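Local coordinates for phospho-furanose lactonase (Mycoplasma synoviae, PDB 3OVG), which catalyses the zinc-dependent hydrolysis of phosphorylated sugar lactones, opening D-xylono- and L-arabino-1,4-lactone 5-phosphate to the corresponding phospho-aldonates, at residues A[187-192]-A[215-220]; A[194-199]-A[231-236]; A[48-53]-A[282-287]; A[38-43]-A[275-280]. One frame throughout, in Å; residues are numbered along the deposited sequence.

Interaction 1: A[187-192]-A[215-220]. With ZN (zinc ion), chain H; PO4 (phosphate ion), chain I.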
loop_
_atom_site.group_PDB
_atom_site.type_symbol
_atom_site.label_atom_id
_atom_site.label_comp_id
_atom_site.label_asym_id
_atom_site.label_seq_id
_atom_site.Cartn_x
_atom_site.Cartn_y
_atom_site.Cartn_z
ATOM N N VAL A 187 -4.112 -29.875 12.438
ATOM C CA VAL A 187 -4.658 -28.509 12.426
ATOM C C VAL A 187 -3.591 -27.399 12.477
ATOM O O VAL A 187 -2.715 -27.420 13.344
ATOM C CB VAL A 187 -5.685 -28.296 13.541
ATOM C CG1 VAL A 187 -6.403 -26.922 13.365
ATOM C CG2 VAL A 187 -6.748 -29.426 13.509
ATOM N N HIS A 188 -3.658 -26.457 11.518
ATOM C CA HIS A 188 -2.853 -25.224 11.507
ATOM C C HIS A 188 -3.449 -24.246 12.512
ATOM O O HIS A 188 -4.612 -23.867 12.372
ATOM C CB HIS A 188 -2.858 -24.586 10.084
ATOM C CG HIS A 188 -2.682 -23.086 10.069
ATOM N ND1 HIS A 188 -1.561 -22.464 9.551
ATOM C CD2 HIS A 188 -3.486 -22.082 10.505
ATOM C CE1 HIS A 188 -1.675 -21.154 9.674
ATOM N NE2 HIS A 188 -2.843 -20.893 10.243
ATOM N N THR A 189 -2.699 -23.834 13.536
ATOM C CA THR A 189 -3.154 -22.707 14.353
ATOM C C THR A 189 -2.374 -21.479 13.897
ATOM O O THR A 189 -1.288 -21.621 13.322
ATOM C CB THR A 189 -2.950 -22.943 15.856
ATOM O OG1 THR A 189 -1.556 -23.093 16.135
ATOM C CG2 THR A 189 -3.705 -24.204 16.302
ATOM N N GLN A 190 -2.923 -20.281 14.101
ATOM C CA GLN A 190 -2.271 -19.078 13.609
ATOM C C GLN A 190 -1.491 -18.459 14.778
ATOM O O GLN A 190 -2.082 -18.077 15.759
ATOM C CB GLN A 190 -3.323 -18.135 13.081
ATOM C CG GLN A 190 -2.797 -16.877 12.415
ATOM C CD GLN A 190 -1.898 -17.193 11.246
ATOM O OE1 GLN A 190 -2.089 -18.188 10.534
ATOM N NE2 GLN A 190 -0.905 -16.341 11.035
ATOM N N LEU A 191 -0.166 -18.422 14.688
ATOM C CA LEU A 191 0.671 -17.986 15.820
ATOM C C LEU A 191 0.461 -18.822 17.079
ATOM O O LEU A 191 0.797 -18.388 18.184
ATOM C CB LEU A 191 0.477 -16.494 16.125
ATOM C CG LEU A 191 1.415 -15.534 15.374
ATOM C CD1 LEU A 191 1.625 -15.953 13.931
ATOM C CD2 LEU A 191 0.993 -14.061 15.473
ATOM N N GLY A 192 -0.060 -20.036 16.901
ATOM C CA GLY A 192 -0.173 -21.001 17.983
ATOM C C GLY A 192 -1.280 -20.628 18.962
ATOM O O GLY A 192 -1.250 -21.051 20.131
ATOM N N SER A 215 -0.447 -27.960 14.722
ATOM C CA SER A 215 0.795 -27.346 14.224
ATOM C C SER A 215 0.966 -25.896 14.690
ATOM O O SER A 215 -0.018 -25.237 15.056
ATOM C CB SER A 215 0.830 -27.391 12.679
ATOM O OG SER A 215 1.600 -28.485 12.209
ATOM N N HIS A 216 2.217 -25.427 14.628
ATOM C CA HIS A 216 2.643 -24.032 14.867
ATOM C C HIS A 216 2.635 -23.505 16.311
ATOM O O HIS A 216 2.722 -22.293 16.525
ATOM C CB HIS A 216 1.913 -23.047 13.974
ATOM C CG HIS A 216 1.785 -23.509 12.568
ATOM N ND1 HIS A 216 2.846 -24.025 11.855
ATOM C CD2 HIS A 216 0.719 -23.542 11.736
ATOM C CE1 HIS A 216 2.435 -24.387 10.656
ATOM N NE2 HIS A 216 1.151 -24.095 10.554
ATOM N N LEU A 217 2.599 -24.391 17.293
ATOM C CA LEU A 217 2.611 -23.902 18.653
ATOM C C LEU A 217 3.953 -23.208 18.909
ATOM O O LEU A 217 4.065 -22.411 19.829
ATOM C CB LEU A 217 2.406 -25.035 19.660
ATOM C CG LEU A 217 0.947 -25.377 19.999
ATOM C CD1 LEU A 217 0.306 -24.210 20.777
ATOM C CD2 LEU A 217 0.158 -25.741 18.762
ATOM N N ASN A 218 4.966 -23.527 18.102
ATOM C CA ASN A 218 6.269 -22.855 18.218
ATOM C C ASN A 218 6.188 -21.322 18.104
ATOM O O ASN A 218 7.097 -20.598 18.560
ATOM C CB ASN A 218 7.235 -23.422 17.175
ATOM C CG ASN A 218 6.574 -23.568 15.824
ATOM O OD1 ASN A 218 5.778 -24.491 15.611
ATOM N ND2 ASN A 218 6.864 -22.621 14.901
ATOM N N LYS A 219 5.112 -20.823 17.507
ATOM C CA LYS A 219 4.872 -19.365 17.405
ATOM C C LYS A 219 4.161 -18.731 18.628
ATOM O O LYS A 219 3.902 -17.526 18.664
ATOM C CB LYS A 219 4.111 -19.070 16.102
ATOM C CG LYS A 219 5.020 -19.215 14.881
ATOM C CD LYS A 219 4.272 -19.172 13.563
ATOM C CE LYS A 219 5.257 -19.398 12.396
ATOM N NZ LYS A 219 4.570 -19.301 11.073
ATOM N N ASN A 220 3.848 -19.544 19.624
ATOM C CA ASN A 220 3.301 -19.080 20.889
ATOM C C ASN A 220 4.142 -19.798 21.948
ATOM O O ASN A 220 3.692 -20.781 22.504
ATOM C CB ASN A 220 1.824 -19.499 20.994
ATOM C CG ASN A 220 1.152 -19.064 22.309
ATOM O OD1 ASN A 220 1.744 -18.357 23.106
ATOM N ND2 ASN A 220 -0.102 -19.528 22.542
HETATM ZN ZN ZN H . 0.195 -23.694 8.402
HETATM P P PO4 I . 6.203 -17.566 7.059
HETATM O O1 PO4 I . 5.799 -18.666 6.061
HETATM O O2 PO4 I . 6.264 -16.177 6.379
HETATM O O3 PO4 I . 5.168 -17.546 8.189
HETATM O O4 PO4 I . 7.548 -17.954 7.670
HETATM O O HOH W 1 2.466 -23.384 7.451
#

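Interaction 2: A[194-199]-A[231-236]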
loop_
_atom_site.group_PDB
_atom_site.type_symbol
_atom_site.label_atom_id
_atom_site.label_comp_id
_atom_site.label_asym_id
_atom_site.label_seq_id
_atom_site.Cartn_x
_atom_site.Cartn_y
_atom_site.Cartn_z
HETATM N N MSE A 194 -5.416 -20.498 20.166
HETATM C CA MSE A 194 -6.634 -21.318 20.196
HETATM C C MSE A 194 -6.369 -22.814 20.111
HETATM O O MSE A 194 -7.278 -23.603 19.800
HETATM C CB MSE A 194 -7.567 -20.926 19.046
HETATM C CG MSE A 194 -7.810 -19.432 18.947
HETATM SE SE MSE A 194 -8.667 -18.746 20.579
HETATM C CE MSE A 194 -10.494 -19.571 20.405
ATOM N N ALA A 195 -5.139 -23.218 20.399
ATOM C CA ALA A 195 -4.771 -24.624 20.219
ATOM C C ALA A 195 -5.574 -25.527 21.171
ATOM O O ALA A 195 -6.036 -26.604 20.790
ATOM C CB ALA A 195 -3.297 -24.808 20.424
ATOM N N LEU A 196 -5.736 -25.071 22.411
ATOM C CA LEU A 196 -6.489 -25.824 23.408
ATOM C C LEU A 196 -7.912 -26.058 22.874
ATOM O O LEU A 196 -8.474 -27.143 22.965
ATOM C CB LEU A 196 -6.553 -25.011 24.706
ATOM C CG LEU A 196 -7.335 -25.630 25.861
ATOM C CD1 LEU A 196 -6.754 -27.027 26.214
ATOM C CD2 LEU A 196 -7.323 -24.705 27.060
ATOM N N GLU A 197 -8.483 -25.011 22.308
ATOM C CA GLU A 197 -9.865 -25.030 21.904
ATOM C C GLU A 197 -10.058 -25.888 20.638
ATOM O O GLU A 197 -11.009 -26.635 20.549
ATOM C CB GLU A 197 -10.374 -23.593 21.736
ATOM C CG GLU A 197 -10.563 -22.843 23.087
ATOM C CD GLU A 197 -9.233 -22.433 23.708
ATOM O OE1 GLU A 197 -8.281 -22.181 22.959
ATOM O OE2 GLU A 197 -9.128 -22.361 24.934
ATOM N N VAL A 198 -9.142 -25.799 19.684
ATOM C CA VAL A 198 -9.140 -26.717 18.551
ATOM C C VAL A 198 -9.181 -28.179 19.048
ATOM O O VAL A 198 -10.060 -28.966 18.643
ATOM C CB VAL A 198 -7.935 -26.494 17.679
ATOM C CG1 VAL A 198 -7.704 -27.745 16.799
ATOM C CG2 VAL A 198 -8.153 -25.231 16.857
ATOM N N ALA A 199 -8.278 -28.507 19.967
ATOM C CA ALA A 199 -8.231 -29.832 20.613
ATOM C C ALA A 199 -9.570 -30.245 21.208
ATOM O O ALA A 199 -10.111 -31.301 20.869
ATOM C CB ALA A 199 -7.093 -29.917 21.704
ATOM N N LYS A 231 -1.681 -32.198 28.362
ATOM C CA LYS A 231 -2.215 -32.856 29.540
ATOM C C LYS A 231 -3.744 -32.842 29.620
ATOM O O LYS A 231 -4.324 -33.810 30.077
ATOM C CB LYS A 231 -1.629 -32.252 30.811
ATOM C CG LYS A 231 -0.290 -32.846 31.180
ATOM C CD LYS A 231 0.396 -32.034 32.246
ATOM C CE LYS A 231 1.597 -32.816 32.800
ATOM N NZ LYS A 231 2.232 -32.107 33.969
ATOM N N GLU A 232 -4.398 -31.779 29.149
ATOM C CA GLU A 232 -5.860 -31.732 29.208
ATOM C C GLU A 232 -6.535 -32.481 28.061
ATOM O O GLU A 232 -7.693 -32.894 28.180
ATOM C CB GLU A 232 -6.374 -30.276 29.283
ATOM C CG GLU A 232 -5.901 -29.553 30.578
ATOM C CD GLU A 232 -6.608 -28.201 30.825
ATOM O OE1 GLU A 232 -7.488 -27.827 30.015
ATOM O OE2 GLU A 232 -6.262 -27.522 31.833
ATOM N N THR A 233 -5.832 -32.674 26.955
ATOM C CA THR A 233 -6.489 -33.240 25.765
ATOM C C THR A 233 -5.837 -34.486 25.169
ATOM O O THR A 233 -6.514 -35.316 24.543
ATOM C CB THR A 233 -6.650 -32.188 24.662
ATOM O OG1 THR A 233 -5.363 -31.889 24.069
ATOM C CG2 THR A 233 -7.284 -30.910 25.251
ATOM N N GLY A 234 -4.534 -34.624 25.367
ATOM C CA GLY A 234 -3.822 -35.802 24.915
ATOM C C GLY A 234 -3.441 -35.729 23.442
ATOM O O GLY A 234 -3.038 -36.737 22.844
ATOM N N VAL A 235 -3.591 -34.555 22.835
ATOM C CA VAL A 235 -3.246 -34.394 21.423
ATOM C C VAL A 235 -1.730 -34.305 21.302
ATOM O O VAL A 235 -1.017 -34.368 22.302
ATOM C CB VAL A 235 -3.929 -33.169 20.762
ATOM C CG1 VAL A 235 -5.461 -33.322 20.787
ATOM C CG2 VAL A 235 -3.480 -31.864 21.419
ATOM N N THR A 236 -1.240 -34.205 20.073
ATOM C CA THR A 236 0.205 -34.117 19.802
ATOM C C THR A 236 0.480 -32.742 19.165
ATOM O O THR A 236 -0.282 -32.263 18.289
ATOM C CB THR A 236 0.652 -35.288 18.882
ATOM O OG1 THR A 236 0.432 -36.526 19.557
ATOM C CG2 THR A 236 2.126 -35.180 18.426
#

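Interaction 3: A[48-53]-A[282-287]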
loop_
_atom_site.group_PDB
_atom_site.type_symbol
_atom_site.label_atom_id
_atom_site.label_comp_id
_atom_site.label_asym_id
_atom_site.label_seq_id
_atom_site.Cartn_x
_atom_site.Cartn_y
_atom_site.Cartn_z
ATOM N N VAL A 48 9.631 -29.406 -9.584
ATOM C CA VAL A 48 9.733 -30.812 -9.279
ATOM C C VAL A 48 11.195 -31.254 -9.083
ATOM O O VAL A 48 11.520 -31.964 -8.124
ATOM C CB VAL A 48 9.084 -31.663 -10.394
ATOM C CG1 VAL A 48 9.555 -33.101 -10.311
ATOM C CG2 VAL A 48 7.572 -31.576 -10.310
ATOM N N ASP A 49 12.071 -30.866 -9.997
ATOM C CA ASP A 49 13.473 -31.281 -9.891
ATOM C C ASP A 49 14.071 -30.802 -8.587
ATOM O O ASP A 49 14.739 -31.539 -7.921
ATOM C CB ASP A 49 14.305 -30.793 -11.092
ATOM C CG ASP A 49 13.890 -31.472 -12.388
ATOM O OD1 ASP A 49 13.260 -32.558 -12.300
ATOM O OD2 ASP A 49 14.185 -30.941 -13.493
ATOM N N ALA A 50 13.830 -29.559 -8.223
ATOM C CA ALA A 50 14.367 -29.043 -6.962
ATOM C C ALA A 50 13.804 -29.749 -5.745
ATOM O O ALA A 50 14.508 -29.907 -4.747
ATOM C CB ALA A 50 14.137 -27.547 -6.848
ATOM N N SER A 51 12.528 -30.129 -5.803
ATOM C CA SER A 51 11.872 -30.755 -4.649
ATOM C C SER A 51 12.458 -32.137 -4.402
ATOM O O SER A 51 12.713 -32.562 -3.237
ATOM C CB SER A 51 10.359 -30.863 -4.870
ATOM O OG SER A 51 9.773 -29.578 -4.979
ATOM N N ILE A 52 12.658 -32.851 -5.511
ATOM C CA ILE A 52 13.244 -34.187 -5.471
ATOM C C ILE A 52 14.668 -34.154 -4.912
ATOM O O ILE A 52 15.030 -34.980 -4.082
ATOM C CB ILE A 52 13.230 -34.799 -6.866
ATOM C CG1 ILE A 52 11.777 -35.044 -7.321
ATOM C CG2 ILE A 52 14.067 -36.046 -6.910
ATOM C CD1 ILE A 52 11.636 -35.544 -8.754
ATOM N N LYS A 53 15.484 -33.203 -5.359
ATOM C CA LYS A 53 16.834 -33.087 -4.787
ATOM C C LYS A 53 16.752 -32.772 -3.300
ATOM O O LYS A 53 17.536 -33.268 -2.520
ATOM C CB LYS A 53 17.650 -31.995 -5.490
ATOM C CG LYS A 53 17.880 -32.223 -6.995
ATOM C CD LYS A 53 18.426 -30.936 -7.648
ATOM C CE LYS A 53 18.753 -31.183 -9.127
ATOM N NZ LYS A 53 19.086 -29.932 -9.885
ATOM N N ARG A 282 16.874 -25.616 0.503
ATOM C CA ARG A 282 18.201 -25.370 -0.044
ATOM C C ARG A 282 18.176 -25.353 -1.575
ATOM O O ARG A 282 18.636 -24.409 -2.198
ATOM C CB ARG A 282 19.179 -26.440 0.420
ATOM C CG ARG A 282 20.637 -26.054 0.169
ATOM C CD ARG A 282 21.614 -27.132 0.674
ATOM N NE ARG A 282 21.809 -28.204 -0.319
ATOM C CZ ARG A 282 22.614 -28.104 -1.369
ATOM N NH1 ARG A 282 22.740 -29.109 -2.226
ATOM N NH2 ARG A 282 23.302 -26.990 -1.557
ATOM N N ASN A 283 17.621 -26.406 -2.164
ATOM C CA ASN A 283 17.630 -26.535 -3.618
ATOM C C ASN A 283 16.741 -25.509 -4.313
ATOM O O ASN A 283 17.140 -24.893 -5.271
ATOM C CB ASN A 283 17.361 -27.993 -4.033
ATOM C CG ASN A 283 18.580 -28.875 -3.825
ATOM O OD1 ASN A 283 19.530 -28.837 -4.629
ATOM N ND2 ASN A 283 18.582 -29.653 -2.740
ATOM N N TYR A 284 15.549 -25.283 -3.787
ATOM C CA TYR A 284 14.766 -24.109 -4.203
ATOM C C TYR A 284 15.542 -22.784 -4.072
ATOM O O TYR A 284 15.493 -21.915 -4.974
ATOM C CB TYR A 284 13.456 -24.049 -3.411
ATOM C CG TYR A 284 12.247 -24.706 -4.065
ATOM C CD1 TYR A 284 11.754 -24.238 -5.281
ATOM C CD2 TYR A 284 11.577 -25.759 -3.443
ATOM C CE1 TYR A 284 10.625 -24.801 -5.879
ATOM C CE2 TYR A 284 10.454 -26.350 -4.027
ATOM C CZ TYR A 284 9.972 -25.850 -5.247
ATOM O OH TYR A 284 8.850 -26.396 -5.828
ATOM N N GLY A 285 16.239 -22.588 -2.951
ATOM C CA GLY A 285 17.088 -21.401 -2.816
ATOM C C GLY A 285 18.055 -21.241 -4.005
ATOM O O GLY A 285 18.211 -20.161 -4.585
ATOM N N LEU A 286 18.694 -22.329 -4.397
ATOM C CA LEU A 286 19.661 -22.262 -5.472
ATOM C C LEU A 286 19.024 -21.783 -6.779
ATOM O O LEU A 286 19.637 -21.026 -7.538
ATOM C CB LEU A 286 20.313 -23.629 -5.656
ATOM C CG LEU A 286 21.718 -23.946 -5.115
ATOM C CD1 LEU A 286 22.256 -23.008 -4.057
ATOM C CD2 LEU A 286 21.832 -25.425 -4.719
ATOM N N THR A 287 17.795 -22.219 -7.054
ATOM C CA THR A 287 17.082 -21.743 -8.256
ATOM C C THR A 287 16.884 -20.238 -8.208
ATOM O O THR A 287 16.701 -19.579 -9.247
ATOM C CB THR A 287 15.705 -22.440 -8.468
ATOM O OG1 THR A 287 14.747 -21.989 -7.496
ATOM C CG2 THR A 287 15.848 -23.964 -8.388
HETATM O O HOH W 2 14.231 -27.537 -2.706
#

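Interaction 4: A[38-43]-A[275-280]. With PO4 (phosphate ion), chain I.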
loop_
_atom_site.group_PDB
_atom_site.type_symbol
_atom_site.label_atom_id
_atom_site.label_comp_id
_atom_site.label_asym_id
_atom_site.label_seq_id
_atom_site.Cartn_x
_atom_site.Cartn_y
_atom_site.Cartn_z
ATOM N N GLU A 38 -1.242 -15.531 -3.583
ATOM C CA GLU A 38 -1.795 -14.174 -3.575
ATOM C C GLU A 38 -1.126 -13.212 -2.571
ATOM O O GLU A 38 -0.854 -12.058 -2.903
ATOM C CB GLU A 38 -3.310 -14.235 -3.342
ATOM C CG GLU A 38 -4.061 -14.737 -4.568
ATOM C CD GLU A 38 -3.696 -13.923 -5.799
ATOM O OE1 GLU A 38 -3.859 -12.673 -5.757
ATOM O OE2 GLU A 38 -3.231 -14.533 -6.801
ATOM N N GLU A 39 -0.848 -13.686 -1.355
ATOM C CA GLU A 39 -0.195 -12.848 -0.341
ATOM C C GLU A 39 1.271 -12.537 -0.638
ATOM O O GLU A 39 1.778 -11.465 -0.260
ATOM C CB GLU A 39 -0.337 -13.479 1.045
ATOM C CG GLU A 39 -1.800 -13.790 1.378
ATOM C CD GLU A 39 -2.028 -14.229 2.834
ATOM O OE1 GLU A 39 -1.115 -14.852 3.427
ATOM O OE2 GLU A 39 -3.141 -13.958 3.370
ATOM N N HIS A 40 1.959 -13.471 -1.297
ATOM C CA HIS A 40 3.375 -13.281 -1.612
ATOM C C HIS A 40 3.905 -14.269 -2.659
ATOM O O HIS A 40 3.646 -15.484 -2.596
ATOM C CB HIS A 40 4.216 -13.345 -0.334
ATOM C CG HIS A 40 5.516 -12.608 -0.439
ATOM N ND1 HIS A 40 6.561 -13.048 -1.225
ATOM C CD2 HIS A 40 5.933 -11.447 0.126
ATOM C CE1 HIS A 40 7.564 -12.185 -1.144
ATOM N NE2 HIS A 40 7.207 -11.205 -0.335
ATOM N N ILE A 41 4.650 -13.746 -3.623
ATOM C CA ILE A 41 5.189 -14.575 -4.708
ATOM C C ILE A 41 6.049 -15.754 -4.189
ATOM O O ILE A 41 6.067 -16.827 -4.824
ATOM C CB ILE A 41 5.994 -13.729 -5.709
ATOM C CG1 ILE A 41 6.373 -14.551 -6.955
ATOM C CG2 ILE A 41 7.238 -13.150 -5.028
ATOM C CD1 ILE A 41 5.167 -15.230 -7.649
ATOM N N ASP A 42 6.711 -15.579 -3.032
ATOM C CA ASP A 42 7.551 -16.644 -2.424
ATOM C C ASP A 42 6.785 -17.949 -2.064
ATOM O O ASP A 42 7.385 -19.009 -1.849
ATOM C CB ASP A 42 8.251 -16.127 -1.154
ATOM C CG ASP A 42 9.424 -15.185 -1.460
ATOM O OD1 ASP A 42 9.675 -14.833 -2.655
ATOM O OD2 ASP A 42 10.096 -14.811 -0.479
ATOM N N PHE A 43 5.466 -17.847 -1.958
ATOM C CA PHE A 43 4.635 -19.022 -1.716
ATOM C C PHE A 43 4.437 -19.879 -2.971
ATOM O O PHE A 43 3.969 -21.012 -2.885
ATOM C CB PHE A 43 3.299 -18.633 -1.102
ATOM C CG PHE A 43 3.413 -18.192 0.322
ATOM C CD1 PHE A 43 3.756 -19.106 1.319
ATOM C CD2 PHE A 43 3.210 -16.870 0.665
ATOM C CE1 PHE A 43 3.887 -18.697 2.659
ATOM C CE2 PHE A 43 3.331 -16.448 1.997
ATOM C CZ PHE A 43 3.664 -17.361 2.991
ATOM N N ALA A 275 8.448 -25.997 5.362
ATOM C CA ALA A 275 9.210 -25.192 4.408
ATOM C C ALA A 275 8.285 -24.757 3.265
ATOM O O ALA A 275 8.368 -25.263 2.133
ATOM C CB ALA A 275 10.413 -25.997 3.888
ATOM N N GLY A 276 7.397 -23.815 3.569
ATOM C CA GLY A 276 6.320 -23.468 2.656
ATOM C C GLY A 276 6.499 -22.151 1.923
ATOM O O GLY A 276 5.534 -21.612 1.380
ATOM N N ARG A 277 7.736 -21.649 1.911
ATOM C CA ARG A 277 8.124 -20.533 1.068
ATOM C C ARG A 277 9.351 -20.979 0.284
ATOM O O ARG A 277 10.122 -21.824 0.746
ATOM C CB ARG A 277 8.481 -19.298 1.907
ATOM C CG ARG A 277 7.285 -18.577 2.510
ATOM C CD ARG A 277 7.713 -17.361 3.317
ATOM N NE ARG A 277 8.289 -16.338 2.443
ATOM C CZ ARG A 277 8.043 -15.026 2.554
ATOM N NH1 ARG A 277 7.208 -14.575 3.497
ATOM N NH2 ARG A 277 8.622 -14.166 1.709
ATOM N N ILE A 278 9.560 -20.382 -0.881
ATOM C CA ILE A 278 10.623 -20.822 -1.773
ATOM C C ILE A 278 12.046 -20.748 -1.172
ATOM O O ILE A 278 12.908 -21.565 -1.531
ATOM C CB ILE A 278 10.532 -20.054 -3.093
ATOM C CG1 ILE A 278 11.151 -20.839 -4.272
ATOM C CG2 ILE A 278 11.053 -18.646 -2.934
ATOM C CD1 ILE A 278 10.590 -20.353 -5.661
ATOM N N LEU A 279 12.295 -19.808 -0.261
ATOM C CA LEU A 279 13.637 -19.690 0.379
ATOM C C LEU A 279 13.834 -20.558 1.633
ATOM O O LEU A 279 14.829 -20.427 2.348
ATOM C CB LEU A 279 13.987 -18.234 0.707
ATOM C CG LEU A 279 14.042 -17.302 -0.516
ATOM C CD1 LEU A 279 14.471 -15.890 -0.117
ATOM C CD2 LEU A 279 15.004 -17.860 -1.570
ATOM N N TYR A 280 12.884 -21.436 1.904
ATOM C CA TYR A 280 12.967 -22.316 3.059
ATOM C C TYR A 280 13.471 -23.706 2.677
ATOM O O TYR A 280 13.484 -24.610 3.505
ATOM C CB TYR A 280 11.595 -22.412 3.771
ATOM C CG TYR A 280 11.131 -21.120 4.441
ATOM C CD1 TYR A 280 11.966 -19.997 4.507
ATOM C CD2 TYR A 280 9.881 -21.050 5.070
ATOM C CE1 TYR A 280 11.543 -18.819 5.147
ATOM C CE2 TYR A 280 9.469 -19.910 5.708
ATOM C CZ TYR A 280 10.294 -18.795 5.745
ATOM O OH TYR A 280 9.855 -17.660 6.379
HETATM P P PO4 I . 6.203 -17.566 7.059
HETATM O O1 PO4 I . 5.799 -18.666 6.061
HETATM O O2 PO4 I . 6.264 -16.177 6.379
HETATM O O3 PO4 I . 5.168 -17.546 8.189
HETATM O O4 PO4 I . 7.548 -17.954 7.670
HETATM O O HOH W 3 10.736 -16.941 1.079
#

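Interaction 1: A[187-192]-A[215-220]
His188 and His216 bring ring nitrogens of two neighbouring strand ends within 3.3 Å of each other, a distance tolerated because both ligate one zinc ion, His188 through ND1 and His216 through NE2, each at 2.4 Å. The rings meet obliquely, their planes 76° apart. Different ring nitrogens serve the metal, so each second nitrogen has another task: His188 NE2 makes a weak bond to Gln190 OE1, and ND1 of His216 bonds to Asp240, which fixes the turn of that ring. CB of Ser215 lies over the centre of one face of the His216 ring, while Thr189 O lies at its edge.

Next to the metal ligands the strands pair in parallel: Ser215 N donates to Val187 O at 2.7 Å. Thr189 holds OG1 between its own backbone N and carbonyl carbon (chi1 62°), and from there OG1 bonds to Ser215 O at 2.9 Å. Farther on, Asn220 ND2 reaches Gly192 O from above the carbonyl plane. Gly192 suits this place, since its phi is positive and a CB would collide with Asn220 and His216 O. Two histidines at the C-terminal ends of successive parallel strands are the mark of the zinc site in the phosphotriesterase-family TIM barrel.

Interaction 2: A[194-199]-A[231-236]
Ala199 and Thr233 form the close part of this contact, where helix 195-205 meets the C-terminal end of helix 223-233. The CB of Ala199 points at the other segment and is met by three side-chain atoms of Thr233: OG1 at 3.5 Å, CG2 at 3.7 Å and CB at 3.8 Å. Two residues past the helix end, Val235 adds its CG1 at 3.9 Å, so this one methyl group meets a threonine and a valine set side by side on the other segment. A small residue suits this point, where the backbones come closest, with 6.4 Å between the CA atoms of Ala199 and Thr233.

Thr233 can turn a hydroxyl toward a methyl group because that oxygen is satisfied within its own helix end: OG1 bonds to Val229 O and weakly accepts the N-H of Val235. Gly234, with positive phi, ends the helix, and Val235, next on the way into strand 236-239, points to the same side as Thr233.

Toward solvent the fit is looser. Leu196 has its CG anti to the backbone N (chi1 179°); its CD1 lies 4.0 Å from both Thr233 CG2 and Glu232 OE1, and the side chains run oblique to one another. Glu232 is exposed, and its extended chain carries the carboxylate to a salt bridge with Lys228, one turn earlier. Arg301 of a neighbouring subunit also packs on Leu196.

On the inner side, Ala199 and Val235 rest on strand 212-215, the strand between the two helices in the chain. Two neighbouring helices packed outside the parallel strands of a beta-alpha-beta succession are characteristic of the TIM barrel.

Interaction 3: A[48-53]-A[282-287]
The Tyr284 ring takes the CB of Ala50 over one face, with CD1 its nearest ring atom at 4.4 Å, a loose apolar contact. Obliquely to that ring lies Ser51 OG, which comes 3.4 Å from CE2. The other flat group, the Asn283 amide, lies against Lys53: CB of the lysine is 3.7 Å from CG of the asparagine, and Lys53 CD is near OD1. These two side chains cross at about a right angle; the asparagine meets the aliphatic part of the lysine, and the ammonium end leads away.

Between these contacts the helices 48-53 and 282-287 run roughly antiparallel, at 144°, with their axes 8.3 Å apart at closest approach. Alanine suits the crossing, because its single methyl lets the helices approach; Asn283 CB in turn touches Ala50 O at 3.5 Å. One water completes the junction, donating to Ala50 O and accepting from Tyr284 N at 2.8 Å, which satisfies a first-turn N-H that has no earlier helical carbonyl to bond.

The polar ends have partners of two kinds. Tyr284 OH bonds to Asn47 N and Phe29 O, and Ser51 OG to Asn47 O, all before the start of helix 48-60, whereas Asn283 ND2 bonds to Glu54 and Glu57, farther along it. The chemistry is therefore that of a partly polar helix pair: apolar atoms and a shared water lie at the crossing, while hydroxyl and amide ends are bonded to residues beyond the two segments. Such bonds should favour one orientation of Tyr284, whose side chain lies about 4 Å from that of the substrate-binding residue Ile278.

Interaction 4: A[38-43]-A[275-280]
Arg277 reaches across to Asp42, and each part of its side chain has a different neighbour. Its CB lies 3.8 Å above one face of the Tyr280 ring, toward the rim. CG, anti to the carbonyl carbon (chi1 -75°), touches CE1 of Phe43 at 3.4 Å, and CD passes close to the phosphate. A bend at chi3 (67°) sets NE beside Asp42 CB. NE donates to a water that in turn donates to Asp42 OD2.

At the tip the nitrogens divide: NH1 makes a weak bond to phosphate O2, whereas NH2 forms a salt bridge with Asp42 OD2 at 2.7 Å; OD2 lies in the guanidinium plane, but NH2 approaches it from above the carboxylate plane. NH2 also lies 3.6 Å above one face of the His40 ring.

Residues 277-280 belong to the loop after strand 269-271 of the TIM barrel, and all four bind substrate. The phosphate ion, probably from the crystallisation liquor, also accepts a bond from Tyr280 OH at 2.7 Å, consistent with a place for the substrate's phosphate.

The backbones join as well, Ile278 N donating to Asp42 O at 2.7 Å. Within 38-43, His40 ND1 accepts the N-H of Asp42 in its ring plane, a second-shell bond that may steady the aspartate.

In the fold
Interactions 1 and 2 are buried and use consecutive elements, strand 185-190 and then helix 195-205: Leu217 of interaction 1 packs on Ala195 of interaction 2. The first, at the strand ends, is built from metal ligation and backbone bonds, the second, on the helical outside, from methyl packing. Interactions 3 and 4 join early and late parts of the barrel. They meet where Tyr284 CB lies against Ile278 O, yet interaction 3 is a mostly buried helix pair with a bridging water, and interaction 4 a surface contact carried by charge. Interactions 1 and 4, about 7 Å apart at their nearest atoms, both touch the phosphate ion.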